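Local coordinates for Rpb7-binding protein seb1 (Schizosaccharomyces pombe 972h-, PDB 5MDT), which binds RNA polymerase II and nascent RNA to drive transcription termination, its CTD-interacting domain probably recognising the polymerase's C-terminal tail, at residues F73-F84 with F92-A100; S2-S13 with K25-N36. One frame throughout, in Å; residues are numbered along the deposited sequence.

Overall arrangement
Both contacts join helices that are neighbours along the chain within the all-helical CTD-interacting domain, and they come in series: interaction 2 pairs helix 4-16 with helix 23-35 before interaction 1 pairs the end of helix 59-79 with the start of helix 92-113. Their centres lie about 18 Å apart, yet they meet near the C-terminal end of helix 23-35. There Met34 CE is 3.5 Å from Phe92 CE1, and Met34 SD is 3.9 Å from Phe73 N. Helix 59-79 links them further, since Leu29 and Thr30 of interaction 2 pack on its Ile65 and Ser72. The two antiparallel pairs thus belong to one compact domain, consistent with the right-handed superhelix known for CID domains.

Interaction 1. Residues F73-F84 with F92-A100; sequences FQDGAKKNNESF and FSGGWCKAA
Phe73 and Phe92 mark where the backbones come closest, with their CA atoms 4.8 Å apart. Helices 73-79 and 92-100 run roughly antiparallel at 145°, their axes approaching to 7.6 Å; Gly76 and Gly95 sit at the interface, consistent with this closeness. Gly95 CA makes a CH-pi contact over a face of the Phe73 ring, 3.7 Å from its centroid, and Gly76 CA does the same over a face of the Phe92 ring. Trp96 has CG anti to the backbone N (chi1 178°), which puts its indole between two layers: Gln74 CG sits 3.6 Å from the centroid of its six-membered ring, while on the opposite face Phe84 CB lies 3.7 Å from that centroid. The Phe84 ring leans obliquely over the five-membered ring. Polar groups outside the pair fix these layers, Gln74 by Ala132 and Thr134, and Trp96 NE1 by Thr134 O. Glu82 OE2 takes two bonds from Ser93: a nearly straight one from N (2.9 Å, 170°), almost along the C-O direction, and one from OG (2.7 Å) on the anti side. Ser91 OG holds Glu82 OE1, and Val88 N bonds Ser93 OG. Asn81, with positive phi, is the C-prime residue of a Schellman motif (Glu82 N to Ala77 O, Asn81 N to Lys78 O). Helix termination and the docking of the next helix thus combine in an antiparallel helix-loop-helix pair of the CID fold.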
loop_
_atom_site.group_PDB
_atom_site.type_symbol
_atom_site.label_atom_id
_atom_site.label_comp_id
_atom_site.label_asym_id
_atom_site.label_seq_id
_atom_site.Cartn_x
_atom_site.Cartn_y
_atom_site.Cartn_z
ATOM N N PHE A 73 5.614 -7.628 3.546
ATOM C CA PHE A 73 4.907 -8.894 3.789
ATOM C C PHE A 73 5.342 -9.943 2.764
ATOM O O PHE A 73 5.530 -11.101 3.122
ATOM C CB PHE A 73 3.382 -8.714 3.690
ATOM C CG PHE A 73 2.679 -8.002 4.827
ATOM C CD1 PHE A 73 2.995 -8.288 6.152
ATOM C CD2 PHE A 73 1.603 -7.157 4.577
ATOM C CE1 PHE A 73 2.300 -7.675 7.208
ATOM C CE2 PHE A 73 0.888 -6.570 5.634
ATOM C CZ PHE A 73 1.239 -6.833 6.940
ATOM N N GLN A 74 5.491 -9.540 1.485
ATOM C CA GLN A 74 5.947 -10.430 0.412
ATOM C C GLN A 74 7.335 -11.000 0.759
ATOM O O GLN A 74 7.549 -12.215 0.636
ATOM C CB GLN A 74 5.980 -9.682 -0.934
ATOM C CG GLN A 74 6.561 -10.534 -2.070
ATOM C CD GLN A 74 6.806 -9.804 -3.363
ATOM O OE1 GLN A 74 6.914 -8.571 -3.411
ATOM N NE2 GLN A 74 6.956 -10.569 -4.441
ATOM N N ASP A 75 8.254 -10.138 1.252
ATOM C CA ASP A 75 9.602 -10.594 1.638
ATOM C C ASP A 75 9.553 -11.626 2.758
ATOM O O ASP A 75 10.246 -12.650 2.689
ATOM C CB ASP A 75 10.502 -9.407 2.028
ATOM C CG ASP A 75 10.881 -8.496 0.880
ATOM O OD1 ASP A 75 10.728 -8.915 -0.292
ATOM O OD2 ASP A 75 11.320 -7.357 1.150
ATOM N N GLY A 76 8.708 -11.361 3.755
ATOM C CA GLY A 76 8.491 -12.259 4.883
ATOM C C GLY A 76 7.941 -13.607 4.454
ATOM O O GLY A 76 8.352 -14.637 4.984
ATOM N N ALA A 77 7.012 -13.605 3.474
ATOM C CA ALA A 77 6.366 -14.807 2.938
ATOM C C ALA A 77 7.359 -15.697 2.207
ATOM O O ALA A 77 7.367 -16.909 2.444
ATOM C CB ALA A 77 5.210 -14.428 2.021
ATOM N N LYS A 78 8.226 -15.100 1.359
ATOM C CA LYS A 78 9.275 -15.819 0.621
ATOM C C LYS A 78 10.240 -16.488 1.609
ATOM O O LYS A 78 10.585 -17.660 1.430
ATOM C CB LYS A 78 10.044 -14.869 -0.310
ATOM C CG LYS A 78 9.198 -14.241 -1.425
ATOM C CD LYS A 78 10.056 -13.613 -2.534
ATOM C CE LYS A 78 10.714 -12.304 -2.151
ATOM N NZ LYS A 78 11.845 -11.974 -3.057
ATOM N N LYS A 79 10.633 -15.750 2.673
ATOM C CA LYS A 79 11.530 -16.218 3.746
ATOM C C LYS A 79 10.944 -17.425 4.478
ATOM O O LYS A 79 11.692 -18.310 4.872
ATOM C CB LYS A 79 11.755 -15.102 4.777
ATOM C CG LYS A 79 12.956 -14.203 4.519
ATOM C CD LYS A 79 13.149 -13.188 5.658
ATOM C CE LYS A 79 13.583 -13.815 6.971
ATOM N NZ LYS A 79 13.397 -12.891 8.120
ATOM N N ASN A 80 9.616 -17.436 4.691
ATOM C CA ASN A 80 8.921 -18.515 5.398
ATOM C C ASN A 80 8.280 -19.555 4.453
ATOM O O ASN A 80 7.472 -20.375 4.906
ATOM C CB ASN A 80 7.910 -17.926 6.380
ATOM C CG ASN A 80 8.576 -17.246 7.548
ATOM O OD1 ASN A 80 8.964 -17.890 8.529
ATOM N ND2 ASN A 80 8.791 -15.943 7.436
ATOM N N ASN A 81 8.677 -19.539 3.153
ATOM C CA ASN A 81 8.194 -20.428 2.079
ATOM C C ASN A 81 6.656 -20.479 1.994
ATOM O O ASN A 81 6.056 -21.546 1.829
ATOM C CB ASN A 81 8.823 -21.827 2.182
ATOM C CG ASN A 81 10.322 -21.789 2.083
ATOM O OD1 ASN A 81 11.030 -21.799 3.095
ATOM N ND2 ASN A 81 10.834 -21.670 0.866
ATOM N N GLU A 82 6.032 -19.297 2.109
ATOM C CA GLU A 82 4.595 -19.096 2.059
ATOM C C GLU A 82 4.183 -18.654 0.662
ATOM O O GLU A 82 4.899 -17.889 0.011
ATOM C CB GLU A 82 4.167 -18.054 3.095
ATOM C CG GLU A 82 4.199 -18.552 4.528
ATOM C CD GLU A 82 3.862 -17.523 5.594
ATOM O OE1 GLU A 82 4.435 -17.623 6.700
ATOM O OE2 GLU A 82 3.047 -16.611 5.327
ATOM N N SER A 83 3.027 -19.147 0.210
ATOM C CA SER A 83 2.472 -18.873 -1.110
ATOM C C SER A 83 1.419 -17.780 -1.056
ATOM O O SER A 83 0.622 -17.743 -0.121
ATOM C CB SER A 83 1.864 -20.147 -1.694
ATOM O OG SER A 83 1.105 -19.896 -2.866
ATOM N N PHE A 84 1.402 -16.911 -2.078
ATOM C CA PHE A 84 0.407 -15.852 -2.249
ATOM C C PHE A 84 -0.924 -16.493 -2.695
ATOM O O PHE A 84 -1.987 -16.001 -2.323
ATOM C CB PHE A 84 0.897 -14.817 -3.281
ATOM C CG PHE A 84 -0.101 -13.742 -3.642
ATOM C CD1 PHE A 84 -0.274 -12.629 -2.828
ATOM C CD2 PHE A 84 -0.873 -13.845 -4.796
ATOM C CE1 PHE A 84 -1.210 -11.642 -3.156
ATOM C CE2 PHE A 84 -1.808 -12.860 -5.123
ATOM C CZ PHE A 84 -1.976 -11.767 -4.296
ATOM N N PHE A 92 2.736 -13.741 7.020
ATOM C CA PHE A 92 3.152 -12.773 5.989
ATOM C C PHE A 92 2.371 -12.861 4.687
ATOM O O PHE A 92 1.998 -11.825 4.152
ATOM C CB PHE A 92 4.653 -12.865 5.729
ATOM C CG PHE A 92 5.474 -12.586 6.960
ATOM C CD1 PHE A 92 5.681 -11.281 7.397
ATOM C CD2 PHE A 92 6.017 -13.632 7.705
ATOM C CE1 PHE A 92 6.402 -11.025 8.566
ATOM C CE2 PHE A 92 6.752 -13.375 8.866
ATOM C CZ PHE A 92 6.943 -12.074 9.286
ATOM N N SER A 93 2.119 -14.085 4.180
ATOM C CA SER A 93 1.339 -14.280 2.950
ATOM C C SER A 93 -0.107 -13.757 3.091
ATOM O O SER A 93 -0.669 -13.275 2.104
ATOM C CB SER A 93 1.352 -15.741 2.512
ATOM O OG SER A 93 0.998 -16.606 3.577
ATOM N N GLY A 94 -0.676 -13.852 4.306
ATOM C CA GLY A 94 -1.998 -13.311 4.624
ATOM C C GLY A 94 -2.000 -11.805 4.488
ATOM O O GLY A 94 -2.862 -11.248 3.812
ATOM N N GLY A 95 -0.968 -11.152 5.030
ATOM C CA GLY A 95 -0.839 -9.697 4.914
ATOM C C GLY A 95 -0.654 -9.249 3.473
ATOM O O GLY A 95 -1.242 -8.252 3.048
ATOM N N TRP A 96 0.162 -9.998 2.705
ATOM C CA TRP A 96 0.446 -9.727 1.291
ATOM C C TRP A 96 -0.878 -9.839 0.492
ATOM O O TRP A 96 -1.192 -8.958 -0.307
ATOM C CB TRP A 96 1.485 -10.764 0.819
ATOM C CG TRP A 96 1.927 -10.735 -0.619
ATOM C CD1 TRP A 96 1.650 -9.786 -1.563
ATOM C CD2 TRP A 96 2.762 -11.707 -1.258
ATOM N NE1 TRP A 96 2.248 -10.119 -2.756
ATOM C CE2 TRP A 96 2.938 -11.295 -2.598
ATOM C CE3 TRP A 96 3.375 -12.899 -0.828
ATOM C CZ2 TRP A 96 3.689 -12.048 -3.522
ATOM C CZ3 TRP A 96 4.137 -13.631 -1.735
ATOM C CH2 TRP A 96 4.290 -13.201 -3.062
ATOM N N CYS A 97 -1.673 -10.879 0.774
ATOM C CA CYS A 97 -2.975 -11.109 0.144
ATOM C C CYS A 97 -3.962 -9.955 0.457
ATOM O O CYS A 97 -4.572 -9.405 -0.461
ATOM C CB CYS A 97 -3.534 -12.462 0.576
ATOM S SG CYS A 97 -5.210 -12.796 -0.019
ATOM N N LYS A 98 -4.113 -9.595 1.743
ATOM C CA LYS A 98 -5.039 -8.520 2.153
ATOM C C LYS A 98 -4.601 -7.189 1.555
ATOM O O LYS A 98 -5.457 -6.459 1.071
ATOM C CB LYS A 98 -5.162 -8.400 3.674
ATOM C CG LYS A 98 -5.800 -9.622 4.319
ATOM C CD LYS A 98 -5.949 -9.449 5.832
ATOM C CE LYS A 98 -6.358 -10.731 6.534
ATOM N NZ LYS A 98 -5.244 -11.729 6.626
ATOM N N ALA A 99 -3.287 -6.872 1.562
ATOM C CA ALA A 99 -2.819 -5.609 0.949
ATOM C C ALA A 99 -3.124 -5.605 -0.570
ATOM O O ALA A 99 -3.557 -4.587 -1.108
ATOM C CB ALA A 99 -1.330 -5.402 1.216
ATOM N N ALA A 100 -2.964 -6.766 -1.247
ATOM C CA ALA A 100 -3.300 -6.901 -2.674
ATOM C C ALA A 100 -4.793 -6.603 -2.901
ATOM O O ALA A 100 -5.145 -5.894 -3.853
ATOM C CB ALA A 100 -2.977 -8.311 -3.158
#

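Interaction 2. Residues S2-S13 with K25-N36; sequences SGIAEFDGILDS and KILKLTNLSMEN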
loop_
_atom_site.group_PDB
_atom_site.type_symbol
_atom_site.label_atom_id
_atom_site.label_comp_id
_atom_site.label_asym_id
_atom_site.label_seq_id
_atom_site.Cartn_x
_atom_site.Cartn_y
_atom_site.Cartn_z
ATOM N N SER A 2 5.626 -3.078 17.780
ATOM C CA SER A 2 4.927 -2.551 18.958
ATOM C C SER A 2 3.405 -2.770 18.900
ATOM O O SER A 2 2.937 -3.745 19.488
ATOM C CB SER A 2 5.293 -1.090 19.227
ATOM O OG SER A 2 4.398 -0.457 20.130
ATOM N N GLY A 3 2.654 -1.897 18.202
ATOM C CA GLY A 3 1.210 -2.052 18.106
ATOM C C GLY A 3 0.389 -1.232 17.124
ATOM O O GLY A 3 0.835 -0.240 16.522
ATOM N N ILE A 4 -0.863 -1.639 17.002
ATOM C CA ILE A 4 -1.820 -0.990 16.104
ATOM C C ILE A 4 -2.147 0.431 16.572
ATOM O O ILE A 4 -2.349 1.300 15.717
ATOM C CB ILE A 4 -3.089 -1.868 15.842
ATOM C CG1 ILE A 4 -3.973 -1.302 14.705
ATOM C CG2 ILE A 4 -3.905 -2.119 17.117
ATOM C CD1 ILE A 4 -3.376 -1.383 13.258
ATOM N N ALA A 5 -2.183 0.679 17.907
ATOM C CA ALA A 5 -2.477 2.020 18.430
ATOM C C ALA A 5 -1.397 3.021 17.972
ATOM O O ALA A 5 -1.732 4.103 17.475
ATOM C CB ALA A 5 -2.578 1.994 19.948
ATOM N N GLU A 6 -0.107 2.631 18.068
ATOM C CA GLU A 6 0.991 3.488 17.598
ATOM C C GLU A 6 0.878 3.730 16.084
ATOM O O GLU A 6 1.043 4.867 15.636
ATOM C CB GLU A 6 2.353 2.861 17.934
ATOM C CG GLU A 6 3.509 3.752 17.524
ATOM C CD GLU A 6 4.875 3.531 18.144
ATOM O OE1 GLU A 6 5.094 2.481 18.793
ATOM O OE2 GLU A 6 5.743 4.412 17.951
ATOM N N PHE A 7 0.602 2.663 15.310
ATOM C CA PHE A 7 0.458 2.745 13.850
ATOM C C PHE A 7 -0.649 3.759 13.474
ATOM O O PHE A 7 -0.406 4.635 12.636
ATOM C CB PHE A 7 0.111 1.330 13.333
ATOM C CG PHE A 7 0.062 1.134 11.832
ATOM C CD1 PHE A 7 1.192 0.718 11.129
ATOM C CD2 PHE A 7 -1.143 1.270 11.137
ATOM C CE1 PHE A 7 1.126 0.465 9.752
ATOM C CE2 PHE A 7 -1.220 1.000 9.772
ATOM C CZ PHE A 7 -0.081 0.608 9.077
ATOM N N ASP A 8 -1.844 3.654 14.107
ATOM C CA ASP A 8 -2.955 4.579 13.830
ATOM C C ASP A 8 -2.586 6.028 14.203
ATOM O O ASP A 8 -2.992 6.960 13.499
ATOM C CB ASP A 8 -4.224 4.134 14.574
ATOM C CG ASP A 8 -4.796 2.816 14.083
ATOM O OD1 ASP A 8 -4.399 2.366 12.975
ATOM O OD2 ASP A 8 -5.646 2.233 14.803
ATOM N N GLY A 9 -1.814 6.190 15.285
ATOM C CA GLY A 9 -1.333 7.491 15.747
ATOM C C GLY A 9 -0.383 8.156 14.772
ATOM O O GLY A 9 -0.443 9.377 14.582
ATOM N N ILE A 10 0.496 7.366 14.126
ATOM C CA ILE A 10 1.407 7.883 13.084
ATOM C C ILE A 10 0.578 8.339 11.854
ATOM O O ILE A 10 0.840 9.403 11.290
ATOM C CB ILE A 10 2.483 6.846 12.684
ATOM C CG1 ILE A 10 3.422 6.562 13.887
ATOM C CG2 ILE A 10 3.301 7.341 11.455
ATOM C CD1 ILE A 10 4.209 5.275 13.787
ATOM N N LEU A 11 -0.417 7.536 11.470
ATOM C CA LEU A 11 -1.310 7.882 10.346
ATOM C C LEU A 11 -2.078 9.183 10.628
ATOM O O LEU A 11 -2.212 10.027 9.729
ATOM C CB LEU A 11 -2.271 6.726 10.010
ATOM C CG LEU A 11 -1.646 5.426 9.476
ATOM C CD1 LEU A 11 -2.710 4.332 9.356
ATOM C CD2 LEU A 11 -0.920 5.637 8.138
ATOM N N ASP A 12 -2.513 9.380 11.893
ATOM C CA ASP A 12 -3.171 10.629 12.327
ATOM C C ASP A 12 -2.258 11.828 12.133
ATOM O O ASP A 12 -2.710 12.846 11.606
ATOM C CB ASP A 12 -3.577 10.547 13.802
ATOM C CG ASP A 12 -4.818 9.714 14.049
ATOM O OD1 ASP A 12 -5.568 9.445 13.070
ATOM O OD2 ASP A 12 -5.056 9.346 15.217
ATOM N N SER A 13 -0.972 11.718 12.546
ATOM C CA SER A 13 0.009 12.806 12.371
ATOM C C SER A 13 0.228 13.096 10.880
ATOM O O SER A 13 0.242 14.261 10.477
ATOM C CB SER A 13 1.341 12.448 13.023
ATOM O OG SER A 13 1.209 12.335 14.429
ATOM N N LYS A 25 8.222 8.169 8.528
ATOM C CA LYS A 25 6.951 7.551 8.939
ATOM C C LYS A 25 6.698 6.250 8.169
ATOM O O LYS A 25 6.218 5.279 8.758
ATOM C CB LYS A 25 5.774 8.537 8.855
ATOM C CG LYS A 25 5.829 9.618 9.945
ATOM C CD LYS A 25 4.670 10.611 9.821
ATOM C CE LYS A 25 4.551 11.560 10.995
ATOM N NZ LYS A 25 5.665 12.548 11.055
ATOM N N ILE A 26 7.039 6.222 6.851
ATOM C CA ILE A 26 6.862 5.002 6.048
ATOM C C ILE A 26 7.695 3.873 6.695
ATOM O O ILE A 26 7.162 2.774 6.915
ATOM C CB ILE A 26 7.231 5.252 4.573
ATOM C CG1 ILE A 26 6.189 6.184 3.906
ATOM C CG2 ILE A 26 7.399 3.944 3.774
ATOM C CD1 ILE A 26 6.764 6.807 2.601
ATOM N N LEU A 27 8.945 4.164 7.058
ATOM C CA LEU A 27 9.746 3.130 7.700
ATOM C C LEU A 27 9.178 2.701 9.037
ATOM O O LEU A 27 9.163 1.501 9.320
ATOM C CB LEU A 27 11.212 3.572 7.866
ATOM C CG LEU A 27 11.963 3.813 6.546
ATOM C CD1 LEU A 27 13.304 4.471 6.776
ATOM C CD2 LEU A 27 12.067 2.538 5.712
ATOM N N LYS A 28 8.727 3.656 9.885
ATOM C CA LYS A 28 8.166 3.290 11.208
ATOM C C LYS A 28 6.893 2.422 11.059
ATOM O O LYS A 28 6.727 1.414 11.753
ATOM C CB LYS A 28 7.807 4.545 12.031
ATOM C CG LYS A 28 8.996 5.412 12.463
ATOM C CD LYS A 28 8.620 6.382 13.593
ATOM C CE LYS A 28 7.838 7.597 13.144
ATOM N NZ LYS A 28 7.184 8.287 14.289
ATOM N N LEU A 29 6.009 2.815 10.143
ATOM C CA LEU A 29 4.754 2.104 9.918
ATOM C C LEU A 29 5.033 0.700 9.438
ATOM O O LEU A 29 4.408 -0.237 9.915
ATOM C CB LEU A 29 3.942 2.878 8.847
ATOM C CG LEU A 29 3.338 4.199 9.313
ATOM C CD1 LEU A 29 2.916 5.047 8.104
ATOM C CD2 LEU A 29 2.145 3.982 10.232
ATOM N N THR A 30 6.029 0.554 8.528
ATOM C CA THR A 30 6.385 -0.742 7.988
ATOM C C THR A 30 6.905 -1.644 9.093
ATOM O O THR A 30 6.466 -2.792 9.159
ATOM C CB THR A 30 7.359 -0.585 6.838
ATOM O OG1 THR A 30 6.754 0.245 5.822
ATOM C CG2 THR A 30 7.768 -1.910 6.247
ATOM N N ASN A 31 7.800 -1.122 9.977
ATOM C CA ASN A 31 8.291 -1.915 11.119
ATOM C C ASN A 31 7.157 -2.384 12.010
ATOM O O ASN A 31 7.148 -3.554 12.431
ATOM C CB ASN A 31 9.306 -1.118 11.953
ATOM C CG ASN A 31 10.632 -1.021 11.247
ATOM O OD1 ASN A 31 10.893 -1.756 10.283
ATOM N ND2 ASN A 31 11.486 -0.077 11.666
ATOM N N LEU A 32 6.210 -1.483 12.332
ATOM C CA LEU A 32 5.105 -1.871 13.225
ATOM C C LEU A 32 4.280 -3.016 12.606
ATOM O O LEU A 32 3.941 -3.965 13.294
ATOM C CB LEU A 32 4.215 -0.652 13.541
ATOM C CG LEU A 32 4.820 0.369 14.518
ATOM C CD1 LEU A 32 4.108 1.689 14.411
ATOM C CD2 LEU A 32 4.674 -0.110 15.960
ATOM N N SER A 33 4.036 -2.968 11.300
ATOM C CA SER A 33 3.253 -4.016 10.643
ATOM C C SER A 33 4.022 -5.340 10.606
ATOM O O SER A 33 3.426 -6.386 10.815
ATOM C CB SER A 33 2.827 -3.566 9.243
ATOM O OG SER A 33 3.977 -3.510 8.420
ATOM N N MET A 34 5.356 -5.293 10.414
ATOM C CA MET A 34 6.160 -6.517 10.375
ATOM C C MET A 34 6.377 -7.084 11.762
ATOM O O MET A 34 6.641 -8.287 11.886
ATOM C CB MET A 34 7.531 -6.263 9.698
ATOM C CG MET A 34 7.418 -5.956 8.216
ATOM S SD MET A 34 6.728 -7.339 7.258
ATOM C CE MET A 34 8.246 -8.388 7.113
ATOM N N GLU A 35 6.313 -6.238 12.808
ATOM C CA GLU A 35 6.516 -6.724 14.192
ATOM C C GLU A 35 5.222 -7.331 14.768
ATOM O O GLU A 35 5.231 -7.964 15.826
ATOM C CB GLU A 35 6.981 -5.578 15.105
ATOM C CG GLU A 35 8.402 -5.076 14.838
ATOM C CD GLU A 35 8.707 -3.651 15.263
ATOM O OE1 GLU A 35 7.849 -3.013 15.912
ATOM O OE2 GLU A 35 9.795 -3.151 14.899
ATOM N N ASN A 36 4.105 -7.145 14.058
ATOM C CA ASN A 36 2.792 -7.584 14.523
ATOM C C ASN A 36 1.981 -8.432 13.549
ATOM O O ASN A 36 0.753 -8.375 13.567
ATOM C CB ASN A 36 2.031 -6.349 15.023
ATOM C CG ASN A 36 2.691 -5.725 16.221
ATOM O OD1 ASN A 36 3.347 -4.696 16.102
ATOM N ND2 ASN A 36 2.458 -6.289 17.400
#
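Phe7 meets Leu29 because its CG stands anti to the backbone N (chi1 -174°), which carries the ring nearer to helix 25-35 than its CB bond alone would suggest. Leu29, with CG anti to its carbonyl carbon, brings CD2 over a face of that ring, 3.8 Å from the centroid and 23° off the normal. The two side chains cross at about a right angle, and Leu32 CB borders the ring edge. An edge-to-face pairing with Phe43 of helix 40-53 further fixes the Phe7 ring. One turn on, Ile10 enters as a knob into the hole formed by Lys25, Lys28, Leu29 and Leu32. Its branches divide the work: CG2 rests 3.7 Å from Lys25 CG and also touches Leu29, whereas CD1 reaches Leu32 CD1 tip to tip at 3.6 Å. Leu11 CD2 adds a contact at 3.9 Å to Leu29 CD1. Toward the N-terminus the contact turns polar. Ser2 N gives a hydrogen bond to Asn36 OD1 (3.3 Å), in the carbonyl plane and on a lone pair, and a weak one to Glu35 OE1. Asn36 ND2 returns a weak bond to Ser2 O, although the high mobility of Ser2 makes this end less certain. The axes of helices 4-13 and 25-35 come within 9.7 Å at 159°, nearly antiparallel; knob, ring and leucines fill the seam between them, that of an antiparallel helical hairpin at the start of the right-handed CID superhelix.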